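Local coordinates for uncharacterized protein (PDB 4E6F) that is of unknown function but belongs to the DUF4468 family, whose domain has a TBP-like fold of antiparallel strands packed against helices, at residues 27-33 and 106-112; 44-48 and 165-170; 49-53 and 73-79; 90-94 and 118-122. The contacts are given in a common frame with arbitrary orientation. Residues are numbered along the deposited sequence.

Contact 1 (27-33 and 106-112)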
loop_
_atom_site.group_PDB
_atom_site.type_symbol
_atom_site.label_atom_id
_atom_site.label_comp_id
_atom_site.label_asym_id
_atom_site.label_seq_id
_atom_site.Cartn_x
_atom_site.Cartn_y
_atom_site.Cartn_z
ATOM N N PHE A 27 -5.556 -2.398 2.159
ATOM C CA PHE A 27 -4.619 -2.332 3.291
ATOM C C PHE A 27 -4.934 -1.056 4.041
ATOM O O PHE A 27 -5.252 -0.053 3.406
ATOM C CB PHE A 27 -3.159 -2.326 2.804
ATOM C CG PHE A 27 -2.720 -3.591 2.113
ATOM C CD1 PHE A 27 -2.869 -3.740 0.739
ATOM C CD2 PHE A 27 -2.158 -4.640 2.839
ATOM C CE1 PHE A 27 -2.451 -4.915 0.090
ATOM C CE2 PHE A 27 -1.740 -5.821 2.187
ATOM C CZ PHE A 27 -1.893 -5.947 0.821
ATOM N N SER A 28 -4.883 -1.074 5.358
ATOM C CA SER A 28 -5.201 0.153 6.084
ATOM C C SER A 28 -4.403 0.283 7.367
ATOM O O SER A 28 -3.960 -0.714 7.962
ATOM C CB SER A 28 -6.687 0.233 6.401
ATOM O OG SER A 28 -7.074 -0.809 7.276
ATOM N N LYS A 29 -4.240 1.530 7.793
ATOM C CA LYS A 29 -3.592 1.828 9.056
ATOM C C LYS A 29 -4.184 3.080 9.604
ATOM O O LYS A 29 -4.381 4.072 8.875
ATOM C CB LYS A 29 -2.066 1.974 8.908
ATOM C CG LYS A 29 -1.288 2.077 10.250
ATOM C CD LYS A 29 -1.040 0.733 10.877
ATOM C CE LYS A 29 0.126 0.011 10.255
ATOM N NZ LYS A 29 0.244 -1.380 10.757
ATOM N N GLU A 30 -4.473 3.037 10.903
ATOM C CA GLU A 30 -4.964 4.201 11.612
ATOM C C GLU A 30 -3.809 4.839 12.352
ATOM O O GLU A 30 -2.912 4.123 12.864
ATOM C CB GLU A 30 -6.068 3.853 12.619
ATOM C CG GLU A 30 -7.398 3.456 12.005
ATOM C CD GLU A 30 -8.457 2.996 12.990
ATOM O OE1 GLU A 30 -8.099 2.595 14.122
ATOM O OE2 GLU A 30 -9.653 3.020 12.619
ATOM N N PHE A 31 -3.834 6.158 12.435
ATOM C CA PHE A 31 -2.797 6.899 13.156
ATOM C C PHE A 31 -3.467 7.775 14.180
ATOM O O PHE A 31 -4.469 8.450 13.865
ATOM C CB PHE A 31 -1.966 7.773 12.179
ATOM C CG PHE A 31 -1.237 6.947 11.150
ATOM C CD1 PHE A 31 -1.890 6.509 9.996
ATOM C CD2 PHE A 31 0.080 6.552 11.362
ATOM C CE1 PHE A 31 -1.238 5.679 9.080
ATOM C CE2 PHE A 31 0.743 5.746 10.421
ATOM C CZ PHE A 31 0.072 5.290 9.316
ATOM N N GLN A 32 -2.934 7.743 15.421
ATOM C CA GLN A 32 -3.421 8.596 16.490
ATOM C C GLN A 32 -2.468 9.749 16.654
ATOM O O GLN A 32 -1.316 9.521 17.036
ATOM C CB GLN A 32 -3.512 7.811 17.809
ATOM C CG GLN A 32 -4.487 6.647 17.807
ATOM C CD GLN A 32 -5.911 7.155 17.969
ATOM O OE1 GLN A 32 -6.250 7.902 18.905
ATOM N NE2 GLN A 32 -6.772 6.750 17.062
ATOM N N ILE A 33 -2.944 10.970 16.356
ATOM C CA ILE A 33 -2.177 12.214 16.479
ATOM C C ILE A 33 -3.063 13.137 17.321
ATOM O O ILE A 33 -3.648 14.100 16.808
ATOM C CB ILE A 33 -1.797 12.794 15.076
ATOM C CG1 ILE A 33 -1.562 11.691 14.008
ATOM C CG2 ILE A 33 -0.553 13.593 15.223
ATOM C CD1 ILE A 33 -2.715 11.515 13.020
ATOM N N GLY A 106 -7.581 14.743 15.562
ATOM C CA GLY A 106 -6.740 13.815 16.314
ATOM C C GLY A 106 -6.425 12.468 15.680
ATOM O O GLY A 106 -5.715 11.641 16.299
ATOM N N ASN A 107 -6.985 12.184 14.479
ATOM C CA ASN A 107 -6.700 10.871 13.897
ATOM C C ASN A 107 -6.705 10.863 12.370
ATOM O O ASN A 107 -7.268 11.761 11.735
ATOM C CB ASN A 107 -7.611 9.791 14.465
ATOM C CG ASN A 107 -9.059 9.964 14.193
ATOM O OD1 ASN A 107 -9.531 9.686 13.086
ATOM N ND2 ASN A 107 -9.803 10.348 15.227
ATOM N N CYS A 108 -6.061 9.837 11.802
ATOM C CA CYS A 108 -5.934 9.716 10.354
ATOM C C CYS A 108 -6.069 8.266 9.974
ATOM O O CYS A 108 -5.443 7.410 10.601
ATOM C CB CYS A 108 -4.576 10.263 9.903
ATOM S SG CYS A 108 -4.387 10.353 8.116
ATOM N N LEU A 109 -6.845 7.989 8.917
ATOM C CA LEU A 109 -6.946 6.635 8.372
ATOM C C LEU A 109 -6.302 6.669 7.003
ATOM O O LEU A 109 -6.668 7.524 6.187
ATOM C CB LEU A 109 -8.404 6.144 8.278
ATOM C CG LEU A 109 -8.623 4.770 7.595
ATOM C CD1 LEU A 109 -8.028 3.631 8.414
ATOM C CD2 LEU A 109 -10.138 4.528 7.329
ATOM N N VAL A 110 -5.379 5.743 6.716
ATOM C CA VAL A 110 -4.751 5.655 5.407
ATOM C C VAL A 110 -5.109 4.294 4.809
ATOM O O VAL A 110 -4.894 3.262 5.456
ATOM C CB VAL A 110 -3.214 5.867 5.440
ATOM C CG1 VAL A 110 -2.607 5.776 4.028
ATOM C CG2 VAL A 110 -2.854 7.212 6.091
ATOM N N GLU A 111 -5.696 4.300 3.613
ATOM C CA GLU A 111 -6.055 3.084 2.921
ATOM C C GLU A 111 -5.347 2.968 1.591
ATOM O O GLU A 111 -5.221 3.963 0.861
ATOM C CB GLU A 111 -7.573 3.030 2.672
ATOM C CG GLU A 111 -8.360 2.944 3.971
ATOM C CD GLU A 111 -9.859 3.118 3.805
ATOM O OE1 GLU A 111 -10.302 4.220 3.407
ATOM O OE2 GLU A 111 -10.591 2.138 4.059
ATOM N N LEU A 112 -4.905 1.733 1.270
ATOM C CA LEU A 112 -4.290 1.422 -0.013
ATOM C C LEU A 112 -5.226 0.434 -0.692
ATOM O O LEU A 112 -5.450 -0.669 -0.174
ATOM C CB LEU A 112 -2.865 0.862 0.168
ATOM C CG LEU A 112 -2.159 0.455 -1.109
ATOM C CD1 LEU A 112 -1.751 1.681 -1.922
ATOM C CD2 LEU A 112 -0.924 -0.392 -0.804
HETATM O O HOH W 1 -6.403 10.717 18.800
#
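Gly106 opens this strand pairing from the turn just ahead of strand 107-112. Its positive phi suits a residue without a side chain, and its O accepts a hydrogen bond from Ile33 N (2.9 Å). A water ties the same Gly106 O to Gln32 OE1, at 2.8 Å from each. Asn107 follows in a non-hydrogen-bonded pair with Gln32, where its CA lies 3.3 Å from Phe31 O in a CA-H...O contact. At Cys108 the backbone bonds Phe31 both ways: Phe31 N to Cys108 O at 2.7 Å and Cys108 N to Phe31 O at 3.0 Å. Cys108 CB also packs on Ile33 CD1 (3.8 Å). Leu109 turns to the other face, laying CD1 against Glu30 CG (3.7 Å) on a side shared with Ser28 and Glu111. Val110 pairs with Lys29 (Lys29 N to Val110 O 3.0 Å, Val110 N to Lys29 O 2.9 Å), and its CG2 meets Phe31 CE1 at 3.7 Å. After Glu111, Leu112 closes the register on Phe27, with Leu112 N 2.8 Å from Phe27 O and Phe27 N 2.9 Å from Leu112 O. Phe27 and Phe31 reach helix 149-169, while Cys108 reaches helix 38-54. One face of the pair is thus covered by helices and the other carries Ser28, Glu30 and Gln32, as expected for the antiparallel sheet of a TBP-like fold.

Contact 2 (44-48 and 165-170)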
loop_
_atom_site.group_PDB
_atom_site.type_symbol
_atom_site.label_atom_id
_atom_site.label_comp_id
_atom_site.label_asym_id
_atom_site.label_seq_id
_atom_site.Cartn_x
_atom_site.Cartn_y
_atom_site.Cartn_z
ATOM N N THR A 44 -0.876 18.100 6.637
ATOM C CA THR A 44 0.301 17.223 6.669
ATOM C C THR A 44 0.176 16.125 5.620
ATOM O O THR A 44 1.156 15.768 4.953
ATOM C CB THR A 44 0.457 16.604 8.074
ATOM O OG1 THR A 44 0.582 17.659 9.030
ATOM C CG2 THR A 44 1.656 15.668 8.183
HETATM N N MSE A 45 -1.040 15.575 5.502
HETATM C CA MSE A 45 -1.314 14.463 4.586
HETATM C C MSE A 45 -1.339 14.903 3.108
HETATM O O MSE A 45 -0.892 14.128 2.244
HETATM C CB MSE A 45 -2.589 13.746 5.001
HETATM C CG MSE A 45 -2.374 12.910 6.278
HETATM SE SE MSE A 45 -1.161 11.362 5.906
HETATM C CE MSE A 45 0.578 12.110 6.498
ATOM N N THR A 46 -1.816 16.141 2.807
ATOM C CA THR A 46 -1.784 16.578 1.402
ATOM C C THR A 46 -0.323 16.748 0.978
ATOM O O THR A 46 0.039 16.287 -0.118
ATOM C CB THR A 46 -2.615 17.842 1.141
ATOM O OG1 THR A 46 -2.217 18.865 2.039
ATOM C CG2 THR A 46 -4.108 17.601 1.229
ATOM N N LYS A 47 0.527 17.368 1.840
ATOM C CA LYS A 47 1.941 17.542 1.519
ATOM C C LYS A 47 2.618 16.178 1.392
ATOM O O LYS A 47 3.372 15.948 0.447
ATOM C CB LYS A 47 2.648 18.408 2.578
ATOM C CG LYS A 47 2.335 19.892 2.455
ATOM N N TRP A 48 2.335 15.258 2.319
ATOM C CA TRP A 48 2.944 13.932 2.243
ATOM C C TRP A 48 2.542 13.219 0.946
ATOM O O TRP A 48 3.412 12.706 0.224
ATOM C CB TRP A 48 2.567 13.057 3.450
ATOM C CG TRP A 48 2.943 11.616 3.234
ATOM C CD1 TRP A 48 4.199 11.087 3.278
ATOM C CD2 TRP A 48 2.081 10.570 2.752
ATOM N NE1 TRP A 48 4.180 9.778 2.861
ATOM C CE2 TRP A 48 2.887 9.431 2.536
ATOM C CE3 TRP A 48 0.695 10.480 2.512
ATOM C CZ2 TRP A 48 2.366 8.219 2.074
ATOM C CZ3 TRP A 48 0.174 9.277 2.043
ATOM C CH2 TRP A 48 1.009 8.174 1.802
ATOM N N ASP A 165 6.058 5.399 6.052
ATOM C CA ASP A 165 6.266 6.709 5.472
ATOM C C ASP A 165 5.317 7.731 6.095
ATOM O O ASP A 165 5.724 8.857 6.397
ATOM C CB ASP A 165 6.052 6.646 3.959
ATOM C CG ASP A 165 7.023 7.509 3.213
ATOM O OD1 ASP A 165 8.255 7.314 3.395
ATOM O OD2 ASP A 165 6.569 8.412 2.491
ATOM N N VAL A 166 4.047 7.324 6.292
ATOM C CA VAL A 166 3.044 8.191 6.908
ATOM C C VAL A 166 3.431 8.478 8.366
ATOM O O VAL A 166 3.335 9.631 8.816
ATOM C CB VAL A 166 1.632 7.580 6.817
ATOM C CG1 VAL A 166 0.634 8.357 7.677
ATOM C CG2 VAL A 166 1.158 7.463 5.358
ATOM N N ALA A 167 3.822 7.422 9.122
ATOM C CA ALA A 167 4.200 7.600 10.532
ATOM C C ALA A 167 5.339 8.629 10.638
ATOM O O ALA A 167 5.313 9.499 11.519
ATOM C CB ALA A 167 4.634 6.264 11.134
ATOM N N VAL A 168 6.309 8.552 9.707
ATOM C CA VAL A 168 7.453 9.487 9.646
ATOM C C VAL A 168 6.942 10.911 9.326
ATOM O O VAL A 168 7.420 11.887 9.923
ATOM C CB VAL A 168 8.534 9.003 8.632
ATOM C CG1 VAL A 168 9.634 10.050 8.430
ATOM C CG2 VAL A 168 9.141 7.678 9.085
ATOM N N ALA A 169 5.948 11.027 8.420
ATOM C CA ALA A 169 5.373 12.340 8.119
ATOM C C ALA A 169 4.727 12.959 9.377
ATOM O O ALA A 169 4.687 14.188 9.502
ATOM C CB ALA A 169 4.343 12.227 7.004
ATOM N N PHE A 170 4.236 12.104 10.309
ATOM C CA PHE A 170 3.629 12.599 11.552
ATOM C C PHE A 170 4.653 12.762 12.677
ATOM O O PHE A 170 4.268 13.144 13.785
ATOM C CB PHE A 170 2.466 11.689 11.996
ATOM C CG PHE A 170 1.200 11.839 11.169
ATOM C CD1 PHE A 170 0.570 13.082 11.044
ATOM C CD2 PHE A 170 0.610 10.735 10.571
ATOM C CE1 PHE A 170 -0.602 13.220 10.289
ATOM C CE2 PHE A 170 -0.583 10.864 9.840
ATOM C CZ PHE A 170 -1.178 12.109 9.706
#
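Met45, a selenomethionine, sits at the apolar centre, where two helices that cover the sheet of this TBP-like fold meet through their side chains. Its SE lies 3.9 Å from Val166 CG1, and its CE reaches Ala169 CB at 3.8 Å. The same CE stands over the face of the Phe170 ring, 4.0 Å from the centroid, in a CH-pi contact; with SE oblique to the ring, this makes a Met-aromatic pair. One turn on, Trp48 supplies a second CH-pi contact: Val166 CG2 lies 3.6 Å from the centroid of its six-membered ring, nearly on the ring normal. Trp48 CD1 also rests 3.9 Å from Ala169 CB. The short helical segments cross at 128° with axes 10.5 Å apart, so these larger side chains fill the gap while the small Ala169 lets the backbones come nearest, its CA 6.6 Å from that of Trp48. Farther out, Thr44 turns its methyl inward, CG2 being 3.9 Å from Phe170 CE1, while its OG1 bonds back to Gln40 O. At the polar edge Asp165 has two partners: OD1 forms a salt bridge with Arg176, and OD2 accepts a nearly straight hydrogen bond from the indole, 2.8 Å from Trp48 NE1.

Contact 3 (49-53 and 73-79)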
loop_
_atom_site.group_PDB
_atom_site.type_symbol
_atom_site.label_atom_id
_atom_site.label_comp_id
_atom_site.label_asym_id
_atom_site.label_seq_id
_atom_site.Cartn_x
_atom_site.Cartn_y
_atom_site.Cartn_z
HETATM N N MSE A 49 1.234 13.159 0.665
HETATM C CA MSE A 49 0.815 12.417 -0.511
HETATM C C MSE A 49 1.343 13.055 -1.793
HETATM O O MSE A 49 1.736 12.343 -2.709
HETATM C CB MSE A 49 -0.704 12.251 -0.586
HETATM C CG MSE A 49 -1.047 11.133 -1.567
HETATM SE SE MSE A 49 -2.927 11.031 -2.002
HETATM C CE MSE A 49 -3.574 10.546 -0.244
ATOM N N ASP A 50 1.367 14.401 -1.838
ATOM C CA ASP A 50 1.886 15.094 -3.015
ATOM C C ASP A 50 3.346 14.696 -3.267
ATOM O O ASP A 50 3.695 14.303 -4.375
ATOM C CB ASP A 50 1.763 16.613 -2.826
ATOM C CG ASP A 50 2.134 17.426 -4.043
ATOM O OD1 ASP A 50 1.954 16.923 -5.169
ATOM O OD2 ASP A 50 2.567 18.573 -3.870
ATOM N N GLU A 51 4.191 14.769 -2.222
ATOM C CA GLU A 51 5.599 14.418 -2.367
ATOM C C GLU A 51 5.790 12.926 -2.628
ATOM O O GLU A 51 6.609 12.545 -3.470
ATOM C CB GLU A 51 6.396 14.851 -1.125
ATOM C CG GLU A 51 6.511 16.363 -0.974
ATOM C CD GLU A 51 7.176 17.118 -2.113
ATOM O OE1 GLU A 51 8.195 16.627 -2.651
ATOM O OE2 GLU A 51 6.671 18.206 -2.471
ATOM N N ARG A 52 5.019 12.067 -1.943
ATOM C CA ARG A 52 5.130 10.620 -2.121
ATOM C C ARG A 52 4.777 10.201 -3.555
ATOM O O ARG A 52 5.431 9.331 -4.125
ATOM C CB ARG A 52 4.245 9.880 -1.090
ATOM C CG ARG A 52 4.159 8.361 -1.264
ATOM C CD ARG A 52 5.529 7.678 -1.111
ATOM N NE ARG A 52 5.422 6.235 -1.293
ATOM C CZ ARG A 52 5.310 5.623 -2.467
ATOM N NH1 ARG A 52 5.325 6.328 -3.601
ATOM N NH2 ARG A 52 5.168 4.308 -2.522
ATOM N N LEU A 53 3.739 10.811 -4.137
ATOM C CA LEU A 53 3.373 10.440 -5.501
ATOM C C LEU A 53 4.310 11.096 -6.525
ATOM O O LEU A 53 4.582 10.482 -7.554
ATOM C CB LEU A 53 1.888 10.763 -5.773
ATOM C CG LEU A 53 0.929 9.867 -4.931
ATOM C CD1 LEU A 53 -0.535 10.288 -5.103
ATOM C CD2 LEU A 53 1.051 8.404 -5.299
ATOM N N ILE A 73 -8.737 12.848 1.143
ATOM C CA ILE A 73 -7.762 13.034 0.073
ATOM C C ILE A 73 -7.617 11.723 -0.651
ATOM O O ILE A 73 -7.504 10.680 0.016
ATOM C CB ILE A 73 -6.379 13.460 0.647
ATOM C CG1 ILE A 73 -6.495 14.585 1.694
ATOM C CG2 ILE A 73 -5.387 13.835 -0.478
ATOM C CD1 ILE A 73 -5.304 14.556 2.671
ATOM N N ALA A 74 -7.567 11.747 -1.975
ATOM C CA ALA A 74 -7.277 10.511 -2.688
ATOM C C ALA A 74 -6.305 10.775 -3.808
ATOM O O ALA A 74 -6.388 11.800 -4.491
ATOM C CB ALA A 74 -8.536 9.860 -3.235
ATOM N N GLY A 75 -5.410 9.821 -4.010
ATOM C CA GLY A 75 -4.452 9.917 -5.100
ATOM C C GLY A 75 -4.319 8.586 -5.788
ATOM O O GLY A 75 -4.730 7.548 -5.243
ATOM N N VAL A 76 -3.773 8.610 -6.989
ATOM C CA VAL A 76 -3.499 7.380 -7.718
ATOM C C VAL A 76 -2.001 7.281 -7.929
ATOM O O VAL A 76 -1.323 8.297 -8.033
ATOM C CB VAL A 76 -4.286 7.244 -9.036
ATOM C CG1 VAL A 76 -5.795 7.224 -8.728
ATOM C CG2 VAL A 76 -3.928 8.363 -10.035
ATOM N N GLY A 77 -1.502 6.061 -7.958
ATOM C CA GLY A 77 -0.079 5.843 -8.140
ATOM C C GLY A 77 0.217 4.675 -9.048
ATOM O O GLY A 77 -0.597 3.752 -9.209
ATOM N N GLU A 78 1.423 4.709 -9.604
ATOM C CA GLU A 78 1.910 3.652 -10.476
ATOM C C GLU A 78 3.390 3.493 -10.199
ATOM O O GLU A 78 4.138 4.478 -10.215
ATOM C CB GLU A 78 1.650 4.002 -11.942
ATOM C CG GLU A 78 2.136 2.913 -12.890
ATOM C CD GLU A 78 1.892 3.292 -14.335
ATOM O OE1 GLU A 78 0.718 3.270 -14.765
ATOM O OE2 GLU A 78 2.878 3.616 -15.034
ATOM N N GLU A 79 3.808 2.263 -9.902
ATOM C CA GLU A 79 5.220 1.991 -9.595
ATOM C C GLU A 79 5.630 0.633 -10.066
ATOM O O GLU A 79 4.771 -0.216 -10.323
ATOM C CB GLU A 79 5.447 1.995 -8.068
ATOM C CG GLU A 79 5.311 3.324 -7.360
ATOM C CD GLU A 79 5.540 3.197 -5.869
ATOM O OE1 GLU A 79 6.611 2.689 -5.460
ATOM O OE2 GLU A 79 4.650 3.625 -5.104
#
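Met49, a selenomethionine, drops its side chain, extended as far as SE, onto the backbone of strand 73-79, placing SE 3.4 Å from Gly75 N and 3.8 Å from Ala74 C. Its CE runs on to Ile73 CG2 (3.8 Å), the side chain that points toward the helix from this end of the strand. The absence of a side chain at Gly75 is what lets Met49 come so close to the strand: a CB there would run into both Met49 SE and Leu53 CD1. Leu53, one turn along, uses the same opening, with CD1 3.9 Å from Gly75 CA. Its CD2 lies 3.6 Å from Val76 O and 4.0 Å from Gly77 CA, a second glycine at which a CB would be tight. This is helix-on-sheet packing within the TBP-like domain: helix 38-54 lies on the sheet, its short segment here running nearly parallel to strand 73-79, at 11° and with axes 9.6 Å apart. Met49 and Leu53 also touch Ile99 of the next strand, so the helix spans more than one strand. Beyond the glycines Glu79 points back toward the helix and makes a salt bridge with Arg52, Arg52 NH2 to Glu79 OE2 at 2.7 Å. Arg52 NH1 adds a weak hydrogen bond to the same Glu79 OE2 at 3.2 Å. That oxygen also bonds Tyr97 OH, and the arginine side chain touches Phe158 and Met162 of helix 149-169.

Contact 4 (90-94 and 118-122)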
loop_
_atom_site.group_PDB
_atom_site.type_symbol
_atom_site.label_atom_id
_atom_site.label_comp_id
_atom_site.label_asym_id
_atom_site.label_seq_id
_atom_site.Cartn_x
_atom_site.Cartn_y
_atom_site.Cartn_z
ATOM N N LEU A 90 15.593 -9.585 -14.502
ATOM C CA LEU A 90 15.015 -8.618 -13.595
ATOM C C LEU A 90 13.557 -8.988 -13.565
ATOM O O LEU A 90 12.904 -8.933 -14.607
ATOM C CB LEU A 90 15.237 -7.152 -14.032
ATOM C CG LEU A 90 14.462 -6.118 -13.178
ATOM C CD1 LEU A 90 15.087 -5.960 -11.799
ATOM C CD2 LEU A 90 14.416 -4.786 -13.876
ATOM N N ASP A 91 13.077 -9.498 -12.428
ATOM C CA ASP A 91 11.693 -9.919 -12.325
ATOM C C ASP A 91 10.946 -8.856 -11.545
ATOM O O ASP A 91 11.239 -8.662 -10.363
ATOM C CB ASP A 91 11.601 -11.289 -11.621
ATOM C CG ASP A 91 10.187 -11.861 -11.586
ATOM O OD1 ASP A 91 9.376 -11.497 -12.463
ATOM O OD2 ASP A 91 9.906 -12.698 -10.693
ATOM N N ARG A 92 10.024 -8.150 -12.202
ATOM C CA ARG A 92 9.271 -7.079 -11.561
ATOM C C ARG A 92 7.865 -6.995 -12.118
ATOM O O ARG A 92 7.605 -7.502 -13.215
ATOM C CB ARG A 92 9.992 -5.732 -11.777
ATOM C CG ARG A 92 10.020 -5.263 -13.240
ATOM C CD ARG A 92 10.766 -3.955 -13.400
ATOM N NE ARG A 92 10.677 -3.455 -14.773
ATOM C CZ ARG A 92 11.158 -2.281 -15.176
ATOM N NH1 ARG A 92 11.751 -1.467 -14.313
ATOM N NH2 ARG A 92 11.030 -1.905 -16.442
ATOM N N THR A 93 6.973 -6.310 -11.394
ATOM C CA THR A 93 5.637 -6.064 -11.885
ATOM C C THR A 93 5.329 -4.582 -11.805
ATOM O O THR A 93 5.867 -3.883 -10.936
ATOM C CB THR A 93 4.562 -6.864 -11.100
ATOM O OG1 THR A 93 3.295 -6.686 -11.750
ATOM C CG2 THR A 93 4.435 -6.437 -9.628
ATOM N N LEU A 94 4.454 -4.111 -12.690
ATOM C CA LEU A 94 3.925 -2.765 -12.508
ATOM C C LEU A 94 2.788 -2.916 -11.517
ATOM O O LEU A 94 2.134 -3.966 -11.482
ATOM C CB LEU A 94 3.409 -2.196 -13.847
ATOM C CG LEU A 94 3.144 -0.698 -13.900
ATOM C CD1 LEU A 94 4.470 0.098 -13.888
ATOM C CD2 LEU A 94 2.287 -0.343 -15.138
ATOM N N THR A 118 0.316 -5.215 -13.569
ATOM C CA THR A 118 0.550 -5.371 -15.006
ATOM C C THR A 118 1.932 -5.988 -15.106
ATOM O O THR A 118 2.945 -5.338 -14.816
ATOM C CB THR A 118 0.391 -4.063 -15.769
ATOM O OG1 THR A 118 -0.880 -3.509 -15.444
ATOM C CG2 THR A 118 0.492 -4.271 -17.286
ATOM N N TYR A 119 1.968 -7.251 -15.495
ATOM C CA TYR A 119 3.190 -8.039 -15.499
ATOM C C TYR A 119 3.607 -8.412 -16.911
ATOM O O TYR A 119 2.783 -8.921 -17.680
ATOM C CB TYR A 119 2.916 -9.312 -14.669
ATOM C CG TYR A 119 4.126 -10.176 -14.380
ATOM C CD1 TYR A 119 5.198 -9.687 -13.632
ATOM C CD2 TYR A 119 4.144 -11.520 -14.735
ATOM C CE1 TYR A 119 6.289 -10.495 -13.323
ATOM C CE2 TYR A 119 5.226 -12.340 -14.415
ATOM C CZ TYR A 119 6.277 -11.829 -13.679
ATOM O OH TYR A 119 7.335 -12.647 -13.348
ATOM N N ARG A 120 4.896 -8.154 -17.242
ATOM C CA ARG A 120 5.459 -8.463 -18.562
ATOM C C ARG A 120 4.566 -7.855 -19.662
ATOM O O ARG A 120 4.266 -8.522 -20.677
ATOM C CB ARG A 120 5.651 -9.992 -18.749
ATOM C CG ARG A 120 6.313 -10.695 -17.561
ATOM C CD ARG A 120 7.710 -11.176 -17.860
ATOM N NE ARG A 120 8.456 -11.492 -16.640
ATOM C CZ ARG A 120 8.868 -12.712 -16.307
ATOM N NH1 ARG A 120 8.602 -13.748 -17.094
ATOM N NH2 ARG A 120 9.551 -12.904 -15.186
ATOM N N GLU A 121 4.124 -6.583 -19.431
ATOM C CA GLU A 121 3.329 -5.717 -20.312
ATOM C C GLU A 121 1.880 -6.169 -20.527
ATOM O O GLU A 121 0.993 -5.312 -20.545
ATOM C CB GLU A 121 3.990 -5.540 -21.695
ATOM C CG GLU A 121 5.289 -4.748 -21.684
ATOM C CD GLU A 121 6.552 -5.523 -21.355
ATOM O OE1 GLU A 121 6.678 -6.689 -21.793
ATOM O OE2 GLU A 121 7.444 -4.937 -20.700
ATOM N N THR A 122 1.625 -7.480 -20.728
ATOM C CA THR A 122 0.252 -7.907 -21.064
ATOM C C THR A 122 -0.545 -8.726 -20.042
ATOM O O THR A 122 -1.756 -8.930 -20.254
ATOM C CB THR A 122 0.281 -8.731 -22.368
ATOM O OG1 THR A 122 1.147 -9.853 -22.199
ATOM C CG2 THR A 122 0.713 -7.913 -23.574
HETATM O O HOH W 2 9.544 -9.034 -15.012
HETATM O O HOH W 3 6.687 -6.661 -15.567
#
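Thr118 and Leu94 form an antiparallel hydrogen-bonded pair, with Leu94 N 2.9 Å from Thr118 O and Thr118 N 3.0 Å from Leu94 O. Their side chains lie on the same face of the sheet, CB to CB 4.0 Å. Leu94 O takes a further hydrogen bond from Thr93 OG1 at 3.0 Å. Beyond Thr93 and Tyr119 the backbones part, and the Tyr119 side chain spans the widening gap: its ring runs back along the first strand, with CD1 3.8 Å from Thr93 CB and CE1 3.3 Å from Arg92 O. At the far end Tyr119 OH donates a short hydrogen bond to Asp91 OD1 (2.5 Å). Arg120 NH2 forms a salt bridge to the same Asp91 OD1 at 3.1 Å. Water fills the opening where direct strand bonds stop: one molecule lies 2.7 Å from Arg92 O and 2.9 Å from Arg120 N, and another links Arg92 N (3.0 Å) with Arg120 NE (3.1 Å). The contact is thus the splayed open end of the beta hairpin of strands 90-104 and 107-119. Strand 72-85 flanks it through Asp91 and Thr93, strand 123-126 through Thr118 and Tyr119, and helix 149-169 contributes Lys150 to Asp91 and Tyr119 and Trp151 edge-to-face to the Tyr119 ring.

Overall arrangement
Contacts 1, 3 and 4 reach one antiparallel sheet, and contact 2 joins the two helices that cover it. Contact 2 packs directly on contact 1, where Phe31 CZ meets Val166 CG1 at 3.5 Å and Cys108 SG meets Met45 CG at 3.7 Å. It also touches contact 3, which continues helix 38-54: Thr46 CG2 lies 3.6 Å from Ile73 CD1. Contact 4 stands apart, its centre about 30 Å from that of contact 1 on the same strand 107-119, yet Leu94 CD1 touches Glu79 O of contact 3 at 3.6 Å. With the function unknown, no contact can be tied to an active site; bound 1,2-ethanediol, probably from the crystallisation liquor, lies near Lys29 and Val76.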